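Local coordinates for putative potassium transport protein (Staphylococcus aureus 08BA02176, PDB 4XTT) that binds the second messenger cyclic di-AMP through its C-terminal RCK domain and probably regulates a potassium transporter as its cytosolic subunit, at residues E14-G28 with N62-D75. Sequence-based numbering, arbitrary orientation.
Sequences EHSIVELKATEKMAG and NLEIGDILIMIGHD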
ATOM      1  N   GLU A  14      -6.190  14.570   7.303  1.00 58.17           N
ATOM      2  CA  GLU A  14      -5.022  14.899   6.487  1.00 47.08           C
ATOM      3  C   GLU A  14      -4.544  13.718   5.628  1.00 46.77           C
ATOM      4  O   GLU A  14      -3.662  13.862   4.777  1.00 32.78           O
ATOM      5  CB  GLU A  14      -3.897  15.419   7.376  1.00 59.24           C
ATOM      6  CG  GLU A  14      -4.195  16.817   7.905  1.00 63.47           C
ATOM      7  CD  GLU A  14      -3.046  17.426   8.676  1.00 77.38           C
ATOM      8  OE1 GLU A  14      -3.231  17.692   9.883  1.00 92.13           O
ATOM      9  OE2 GLU A  14      -1.960  17.627   8.083  1.00 69.59           O
ATOM     10  N   HIS A  15      -5.135  12.552   5.864  1.00 56.06           N
ATOM     11  CA  HIS A  15      -4.827  11.344   5.108  1.00 34.43           C
ATOM     12  C   HIS A  15      -6.101  10.817   4.471  1.00 50.42           C
ATOM     13  O   HIS A  15      -7.200  11.004   5.002  1.00 61.05           O
ATOM     14  CB  HIS A  15      -4.224  10.257   5.999  1.00 41.23           C
ATOM     15  CG  HIS A  15      -3.026  10.694   6.784  1.00 53.61           C
ATOM     16  ND1 HIS A  15      -2.639  10.073   7.949  1.00 49.02           N
ATOM     17  CD2 HIS A  15      -2.119  11.673   6.559  1.00 47.93           C
ATOM     18  CE1 HIS A  15      -1.547  10.656   8.416  1.00 44.19           C
ATOM     19  NE2 HIS A  15      -1.214  11.630   7.591  1.00 52.94           N
ATOM     20  N   SER A  16      -5.949  10.169   3.322  1.00 48.30           N
ATOM     21  CA  SER A  16      -7.096   9.790   2.499  1.00 55.09           C
ATOM     22  C   SER A  16      -6.718   8.789   1.405  1.00 33.00           C
ATOM     23  O   SER A  16      -5.560   8.726   0.994  1.00 28.09           O
ATOM     24  CB  SER A  16      -7.747  11.036   1.890  1.00 42.15           C
ATOM     25  OG  SER A  16      -6.811  11.802   1.161  1.00 49.45           O
ATOM     26  N   ILE A  17      -7.677   7.954   1.005  1.00 35.40           N
ATOM     27  CA  ILE A  17      -7.492   7.082  -0.154  1.00 31.26           C
ATOM     28  C   ILE A  17      -8.121   7.706  -1.386  1.00 26.90           C
ATOM     29  O   ILE A  17      -9.272   8.133  -1.375  1.00 32.30           O
ATOM     30  CB  ILE A  17      -8.094   5.678   0.036  1.00 32.64           C
ATOM     31  CG1 ILE A  17      -7.238   4.860   0.986  1.00 61.25           C
ATOM     32  CG2 ILE A  17      -8.078   4.907  -1.265  1.00 25.83           C
ATOM     33  CD1 ILE A  17      -7.663   3.399   1.074  1.00 62.71           C
ATOM     34  N   VAL A  18      -7.326   7.790  -2.439  1.00 27.10           N
ATOM     35  CA  VAL A  18      -7.716   8.484  -3.647  1.00 30.88           C
ATOM     36  C   VAL A  18      -7.473   7.571  -4.831  1.00 34.04           C
ATOM     37  O   VAL A  18      -6.493   6.826  -4.870  1.00 37.71           O
ATOM     38  CB  VAL A  18      -6.931   9.806  -3.820  1.00 33.53           C
ATOM     39  CG1 VAL A  18      -7.213  10.428  -5.176  1.00 47.92           C
ATOM     40  CG2 VAL A  18      -7.276  10.779  -2.690  1.00 23.94           C
ATOM     41  N   GLU A  19      -8.400   7.586  -5.775  1.00 41.65           N
ATOM     42  CA  GLU A  19      -8.202   6.921  -7.049  1.00 27.33           C
ATOM     43  C   GLU A  19      -7.703   7.880  -8.121  1.00 26.05           C
ATOM     44  O   GLU A  19      -8.126   9.033  -8.183  1.00 36.45           O
ATOM     45  CB  GLU A  19      -9.490   6.240  -7.489  1.00 34.51           C
ATOM     46  CG  GLU A  19      -9.664   4.867  -6.883  1.00 39.47           C
ATOM     47  CD  GLU A  19     -10.993   4.254  -7.237  1.00 44.09           C
ATOM     48  OE1 GLU A  19     -11.585   4.676  -8.254  1.00 40.33           O
ATOM     49  OE2 GLU A  19     -11.418   3.319  -6.525  1.00 41.59           O
ATOM     50  N   LEU A  20      -6.810   7.397  -8.973  1.00 34.28           N
ATOM     51  CA  LEU A  20      -6.271   8.226 -10.042  1.00 44.48           C
ATOM     52  C   LEU A  20      -6.165   7.419 -11.331  1.00 46.28           C
ATOM     53  O   LEU A  20      -5.453   6.417 -11.395  1.00 35.08           O
ATOM     54  CB  LEU A  20      -4.901   8.781  -9.659  1.00 43.81           C
ATOM     55  CG  LEU A  20      -4.277   9.667 -10.733  1.00 40.94           C
ATOM     56  CD1 LEU A  20      -5.119  10.917 -10.910  1.00 55.38           C
ATOM     57  CD2 LEU A  20      -2.841  10.023 -10.398  1.00 62.72           C
ATOM     58  N   LYS A  21      -6.863   7.881 -12.363  1.00 51.85           N
ATOM     59  CA  LYS A  21      -6.930   7.161 -13.625  1.00 47.17           C
ATOM     60  C   LYS A  21      -5.698   7.485 -14.457  1.00 43.60           C
ATOM     61  O   LYS A  21      -5.268   8.638 -14.520  1.00 47.91           O
ATOM     62  CB  LYS A  21      -8.217   7.521 -14.371  1.00 54.93           C
ATOM     63  CG  LYS A  21      -8.425   6.801 -15.705  1.00 58.62           C
ATOM     64  CD  LYS A  21      -9.912   6.572 -15.981  1.00 46.45           C
ATOM     65  CE  LYS A  21     -10.753   7.754 -15.502  1.00 66.86           C
ATOM     66  NZ  LYS A  21     -12.220   7.495 -15.551  1.00 80.13           N
ATOM     67  N   ALA A  22      -5.122   6.465 -15.082  1.00 42.07           N
ATOM     68  CA  ALA A  22      -3.880   6.641 -15.819  1.00 48.81           C
ATOM     69  C   ALA A  22      -4.092   7.378 -17.137  1.00 74.41           C
ATOM     70  O   ALA A  22      -4.932   6.993 -17.955  1.00 69.25           O
ATOM     71  CB  ALA A  22      -3.231   5.295 -16.074  1.00 50.17           C
ATOM     72  N   THR A  23      -3.308   8.434 -17.336  1.00 82.71           N
ATOM     73  CA  THR A  23      -3.349   9.220 -18.564  1.00 91.37           C
ATOM     74  C   THR A  23      -2.277   8.720 -19.526  1.00 92.42           C
ATOM     75  O   THR A  23      -1.372   7.990 -19.115  1.00 84.42           O
ATOM     76  CB  THR A  23      -3.125  10.715 -18.282  1.00 84.98           C
ATOM     77  OG1 THR A  23      -3.105  11.445 -19.516  1.00 91.15           O
ATOM     78  CG2 THR A  23      -1.802  10.915 -17.567  1.00 68.44           C
ATOM     79  N   GLU A  24      -2.366   9.131 -20.790  1.00 84.25           N
ATOM     80  CA  GLU A  24      -1.374   8.746 -21.790  1.00 79.51           C
ATOM     81  C   GLU A  24       0.018   9.174 -21.346  1.00 86.26           C
ATOM     82  O   GLU A  24       1.004   8.467 -21.575  1.00 70.56           O
ATOM     83  CB  GLU A  24      -1.708   9.358 -23.150  1.00 90.06           C
ATOM     84  CG  GLU A  24      -2.999   8.839 -23.758  1.00113.07           C
ATOM     85  CD  GLU A  24      -2.915   7.372 -24.146  1.00117.77           C
ATOM     86  OE1 GLU A  24      -1.789   6.864 -24.345  1.00128.22           O
ATOM     87  OE2 GLU A  24      -3.980   6.725 -24.239  1.00120.38           O
ATOM     88  N   LYS A  25       0.085  10.345 -20.720  1.00 78.87           N
ATOM     89  CA  LYS A  25       1.315  10.825 -20.113  1.00 72.18           C
ATOM     90  C   LYS A  25       1.883   9.786 -19.155  1.00 80.20           C
ATOM     91  O   LYS A  25       3.090   9.540 -19.130  1.00 80.08           O
ATOM     92  CB  LYS A  25       1.053  12.134 -19.367  1.00 71.32           C
ATOM     93  CG  LYS A  25       2.214  12.619 -18.528  1.00 83.35           C
ATOM     94  CD  LYS A  25       1.799  13.788 -17.648  1.00 86.31           C
ATOM     95  CE  LYS A  25       2.962  14.259 -16.795  1.00 77.77           C
ATOM     96  NZ  LYS A  25       3.587  13.123 -16.061  1.00 65.67           N
ATOM     97  N   MET A  26       0.994   9.150 -18.399  1.00 75.57           N
ATOM     98  CA  MET A  26       1.398   8.225 -17.349  1.00 54.47           C
ATOM     99  C   MET A  26       1.355   6.782 -17.852  1.00 53.77           C
ATOM    100  O   MET A  26       2.050   5.909 -17.330  1.00 62.57           O
ATOM    101  CB  MET A  26       0.511   8.443 -16.116  1.00 65.62           C
ATOM    102  CG  MET A  26       0.151   7.226 -15.296  1.00 68.74           C
ATOM    103  SD  MET A  26      -0.617   7.733 -13.738  1.00 72.87           S
ATOM    104  CE  MET A  26      -1.637   9.089 -14.293  1.00 85.65           C
ATOM    105  N   ALA A  27       0.563   6.546 -18.895  1.00 65.55           N
ATOM    106  CA  ALA A  27       0.510   5.238 -19.547  1.00 59.75           C
ATOM    107  C   ALA A  27       1.795   4.993 -20.335  1.00 62.81           C
ATOM    108  O   ALA A  27       2.349   5.914 -20.941  1.00 50.53           O
ATOM    109  CB  ALA A  27      -0.699   5.138 -20.457  1.00 76.48           C
ATOM    110  N   GLY A  28       2.283   3.757 -20.308  1.00 58.97           N
ATOM    111  CA  GLY A  28       3.542   3.442 -20.956  1.00 40.48           C
ATOM    112  C   GLY A  28       4.675   3.494 -19.954  1.00 46.71           C
ATOM    113  O   GLY A  28       5.786   3.039 -20.227  1.00 44.43           O
ATOM    114  N   ASN A  62       4.293  -1.850 -17.286  1.00 47.00           N
ATOM    115  CA  ASN A  62       3.861  -0.562 -17.816  1.00 48.99           C
ATOM    116  C   ASN A  62       2.391  -0.312 -17.522  1.00 45.06           C
ATOM    117  O   ASN A  62       1.551  -1.185 -17.724  1.00 51.21           O
ATOM    118  CB  ASN A  62       4.142  -0.483 -19.314  1.00 42.21           C
ATOM    119  CG  ASN A  62       5.611  -0.249 -19.610  1.00 36.00           C
ATOM    120  OD1 ASN A  62       6.424  -0.146 -18.694  1.00 44.99           O
ATOM    121  ND2 ASN A  62       5.963  -0.201 -20.888  1.00 40.65           N
ATOM    122  N   LEU A  63       2.082   0.888 -17.045  1.00 53.25           N
ATOM    123  CA  LEU A  63       0.697   1.245 -16.778  1.00 51.64           C
ATOM    124  C   LEU A  63      -0.028   1.420 -18.100  1.00 53.12           C
ATOM    125  O   LEU A  63       0.451   2.112 -18.995  1.00 59.46           O
ATOM    126  CB  LEU A  63       0.606   2.532 -15.952  1.00 35.11           C
ATOM    127  CG  LEU A  63       1.261   2.574 -14.570  1.00 48.60           C
ATOM    128  CD1 LEU A  63       1.173   3.979 -14.011  1.00 44.79           C
ATOM    129  CD2 LEU A  63       0.625   1.575 -13.604  1.00 34.74           C
ATOM    130  N   GLU A  64      -1.193   0.795 -18.209  1.00 62.22           N
ATOM    131  CA  GLU A  64      -1.992   0.884 -19.421  1.00 65.33           C
ATOM    132  C   GLU A  64      -3.066   1.942 -19.253  1.00 65.73           C
ATOM    133  O   GLU A  64      -3.363   2.369 -18.134  1.00 62.22           O
ATOM    134  CB  GLU A  64      -2.610  -0.476 -19.752  1.00 48.91           C
ATOM    135  CG  GLU A  64      -1.576  -1.593 -19.829  1.00 60.97           C
ATOM    136  CD  GLU A  64      -2.176  -2.940 -20.164  1.00 79.88           C
ATOM    137  OE1 GLU A  64      -3.388  -3.127 -19.927  1.00 88.33           O
ATOM    138  OE2 GLU A  64      -1.435  -3.811 -20.669  1.00 98.75           O
ATOM    139  N   ILE A  65      -3.644   2.361 -20.370  1.00 61.11           N
ATOM    140  CA  ILE A  65      -4.684   3.374 -20.354  1.00 69.92           C
ATOM    141  C   ILE A  65      -5.919   2.853 -19.615  1.00 67.90           C
ATOM    142  O   ILE A  65      -6.358   1.718 -19.817  1.00 54.36           O
ATOM    143  CB  ILE A  65      -5.066   3.801 -21.790  1.00 71.95           C
ATOM    144  CG1 ILE A  65      -3.820   3.901 -22.678  1.00 77.02           C
ATOM    145  CG2 ILE A  65      -5.809   5.117 -21.777  1.00 75.93           C
ATOM    146  CD1 ILE A  65      -3.558   2.670 -23.546  1.00 69.78           C
ATOM    147  N   GLY A  66      -6.462   3.682 -18.733  1.00 63.13           N
ATOM    148  CA  GLY A  66      -7.652   3.320 -17.989  1.00 59.69           C
ATOM    149  C   GLY A  66      -7.371   2.651 -16.660  1.00 58.36           C
ATOM    150  O   GLY A  66      -8.297   2.412 -15.880  1.00 55.48           O
ATOM    151  N   ASP A  67      -6.100   2.346 -16.401  1.00 56.86           N
ATOM    152  CA  ASP A  67      -5.693   1.801 -15.109  1.00 43.53           C
ATOM    153  C   ASP A  67      -5.965   2.795 -13.999  1.00 45.31           C
ATOM    154  O   ASP A  67      -5.564   3.956 -14.076  1.00 48.26           O
ATOM    155  CB  ASP A  67      -4.212   1.425 -15.109  1.00 50.32           C
ATOM    156  CG  ASP A  67      -3.945   0.095 -15.770  1.00 58.53           C
ATOM    157  OD1 ASP A  67      -4.879  -0.730 -15.853  1.00 61.03           O
ATOM    158  OD2 ASP A  67      -2.799  -0.120 -16.214  1.00 62.43           O
ATOM    159  N   ILE A  68      -6.670   2.337 -12.977  1.00 32.92           N
ATOM    160  CA  ILE A  68      -6.978   3.172 -11.833  1.00 42.47           C
ATOM    161  C   ILE A  68      -6.057   2.837 -10.662  1.00 39.89           C
ATOM    162  O   ILE A  68      -6.155   1.757 -10.077  1.00 48.44           O
ATOM    163  CB  ILE A  68      -8.454   3.021 -11.417  1.00 48.68           C
ATOM    164  CG1 ILE A  68      -9.367   3.442 -12.575  1.00 39.25           C
ATOM    165  CG2 ILE A  68      -8.751   3.871 -10.190  1.00 34.37           C
ATOM    166  CD1 ILE A  68     -10.827   3.168 -12.338  1.00 43.49           C
ATOM    167  N   LEU A  69      -5.143   3.748 -10.339  1.00 29.54           N
ATOM    168  CA  LEU A  69      -4.258   3.529  -9.203  1.00 37.67           C
ATOM    169  C   LEU A  69      -5.006   3.864  -7.923  1.00 27.00           C
ATOM    170  O   LEU A  69      -5.573   4.949  -7.790  1.00 23.12           O
ATOM    171  CB  LEU A  69      -2.976   4.369  -9.303  1.00 28.83           C
ATOM    172  CG  LEU A  69      -2.191   4.325 -10.616  1.00 34.88           C
ATOM    173  CD1 LEU A  69      -0.856   5.017 -10.459  1.00 23.43           C
ATOM    174  CD2 LEU A  69      -1.990   2.898 -11.099  1.00 52.33           C
ATOM    175  N   ILE A  70      -5.015   2.929  -6.982  1.00 26.53           N
ATOM    176  CA  ILE A  70      -5.636   3.186  -5.695  1.00 32.28           C
ATOM    177  C   ILE A  70      -4.537   3.569  -4.701  1.00 28.57           C
ATOM    178  O   ILE A  70      -3.718   2.737  -4.295  1.00 27.13           O
ATOM    179  CB  ILE A  70      -6.432   1.969  -5.203  1.00 19.28           C
ATOM    180  CG1 ILE A  70      -7.366   1.478  -6.308  1.00 26.64           C
ATOM    181  CG2 ILE A  70      -7.213   2.316  -3.956  1.00 15.83           C
ATOM    182  CD1 ILE A  70      -8.217   0.293  -5.917  1.00 23.74           C
ATOM    183  N   MET A  71      -4.528   4.835  -4.303  1.00 30.40           N
ATOM    184  CA  MET A  71      -3.401   5.363  -3.553  1.00 28.92           C
ATOM    185  C   MET A  71      -3.795   5.749  -2.144  1.00 27.79           C
ATOM    186  O   MET A  71      -4.919   6.192  -1.893  1.00 28.39           O
ATOM    187  CB  MET A  71      -2.815   6.578  -4.260  1.00 25.92           C
ATOM    188  CG  MET A  71      -2.503   6.363  -5.714  1.00 25.19           C
ATOM    189  SD  MET A  71      -1.937   7.893  -6.471  1.00 35.58           S
ATOM    190  CE  MET A  71      -3.262   8.986  -5.972  1.00 42.98           C
ATOM    191  N   ILE A  72      -2.845   5.614  -1.232  1.00 28.71           N
ATOM    192  CA  ILE A  72      -3.059   6.005   0.145  1.00 31.62           C
ATOM    193  C   ILE A  72      -1.823   6.747   0.644  1.00 32.11           C
ATOM    194  O   ILE A  72      -0.692   6.323   0.400  1.00 33.76           O
ATOM    195  CB  ILE A  72      -3.397   4.765   1.001  1.00 42.48           C
ATOM    196  CG1 ILE A  72      -3.810   5.158   2.411  1.00 60.79           C
ATOM    197  CG2 ILE A  72      -2.237   3.779   1.031  1.00 71.64           C
ATOM    198  CD1 ILE A  72      -4.336   3.979   3.193  1.00 67.38           C
ATOM    199  N   GLY A  73      -2.044   7.873   1.315  1.00 41.04           N
ATOM    200  CA  GLY A  73      -0.959   8.715   1.790  1.00 29.89           C
ATOM    201  C   GLY A  73      -1.449  10.053   2.320  1.00 36.06           C
ATOM    202  O   GLY A  73      -2.655  10.300   2.419  1.00 36.54           O
ATOM    203  N   HIS A  74      -0.505  10.915   2.681  1.00 31.50           N
ATOM    204  CA  HIS A  74      -0.823  12.248   3.177  1.00 43.79           C
ATOM    205  C   HIS A  74      -1.395  13.102   2.051  1.00 32.92           C
ATOM    206  O   HIS A  74      -0.962  12.981   0.904  1.00 30.90           O
ATOM    207  CB  HIS A  74       0.432  12.896   3.771  1.00 40.61           C
ATOM    208  CG  HIS A  74       0.159  14.113   4.594  1.00 34.77           C
ATOM    209  ND1 HIS A  74      -0.051  15.359   4.036  1.00 35.83           N
ATOM    210  CD2 HIS A  74       0.076  14.286   5.934  1.00 34.54           C
ATOM    211  CE1 HIS A  74      -0.256  16.239   4.995  1.00 37.95           C
ATOM    212  NE2 HIS A  74      -0.186  15.616   6.159  1.00 38.64           N
ATOM    213  N   ASP A  75      -2.340  13.981   2.381  1.00 33.48           N
ATOM    214  CA  ASP A  75      -3.031  14.777   1.361  1.00 31.80           C
ATOM    215  C   ASP A  75      -2.093  15.668   0.560  1.00 36.42           C
ATOM    216  O   ASP A  75      -2.279  15.852  -0.640  1.00 44.22           O
ATOM    217  CB  ASP A  75      -4.098  15.666   1.997  1.00 36.33           C
ATOM    218  CG  ASP A  75      -5.325  14.901   2.412  1.00 46.76           C
ATOM    219  OD1 ASP A  75      -5.462  13.727   2.011  1.00 51.48           O
ATOM    220  OD2 ASP A  75      -6.158  15.486   3.138  1.00 64.65           O
TER
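Antiparallel strand pairing joins I17, V18 and L20 to I72, M71 and L69: strand 15-21, at the edge of the chain's four-stranded sheet, runs beside strand 68-72, which is flanked on its far side by strand 43-49. Paired backbone bonds link V18 with M71 and L20 with L69; M71 N reaches V18 O at 2.9 Å. Beyond the regular strands A22 N bonds D67 O, and G28 N bonds L63 O at 2.8 Å.

The two faces differ. On one, I17 sets CG1 against I72 CG1 (3.7 Å), while CG2, anti to the backbone N, turns to I70 CG2; L9 of helix 3-11 and Y8 of the second subunit pack on I17. E19 lays its extended chain across I68, with CG 3.6 Å from I68 CG2. The other face lies against helix 75-83: M71, bent at chi3 (-52°), brings CE to 4.0 Å from L20 CB, and L78 touches both M71 and S16. Farther along, M26 CG meets L63 CD1.

At the start of that helix, D75 N bonds E14 O. H74, the N-cap residue, accepts a hydrogen bond at ND1 from the backbone N of N76. H74 CD2 lies at the edge of the H15 ring, 3.4 Å from H15 NE2, the two rings meeting obliquely with planes 66° apart, and H74 NE2 makes a weak bond to E14 OE2.

M71 also packs on I42, a pocket residue, its side chain about 7 Å from the bound cyclic di-AMP, which places this pairing in the second shell of the ligand site within the TrkA-C (RCK C) domain.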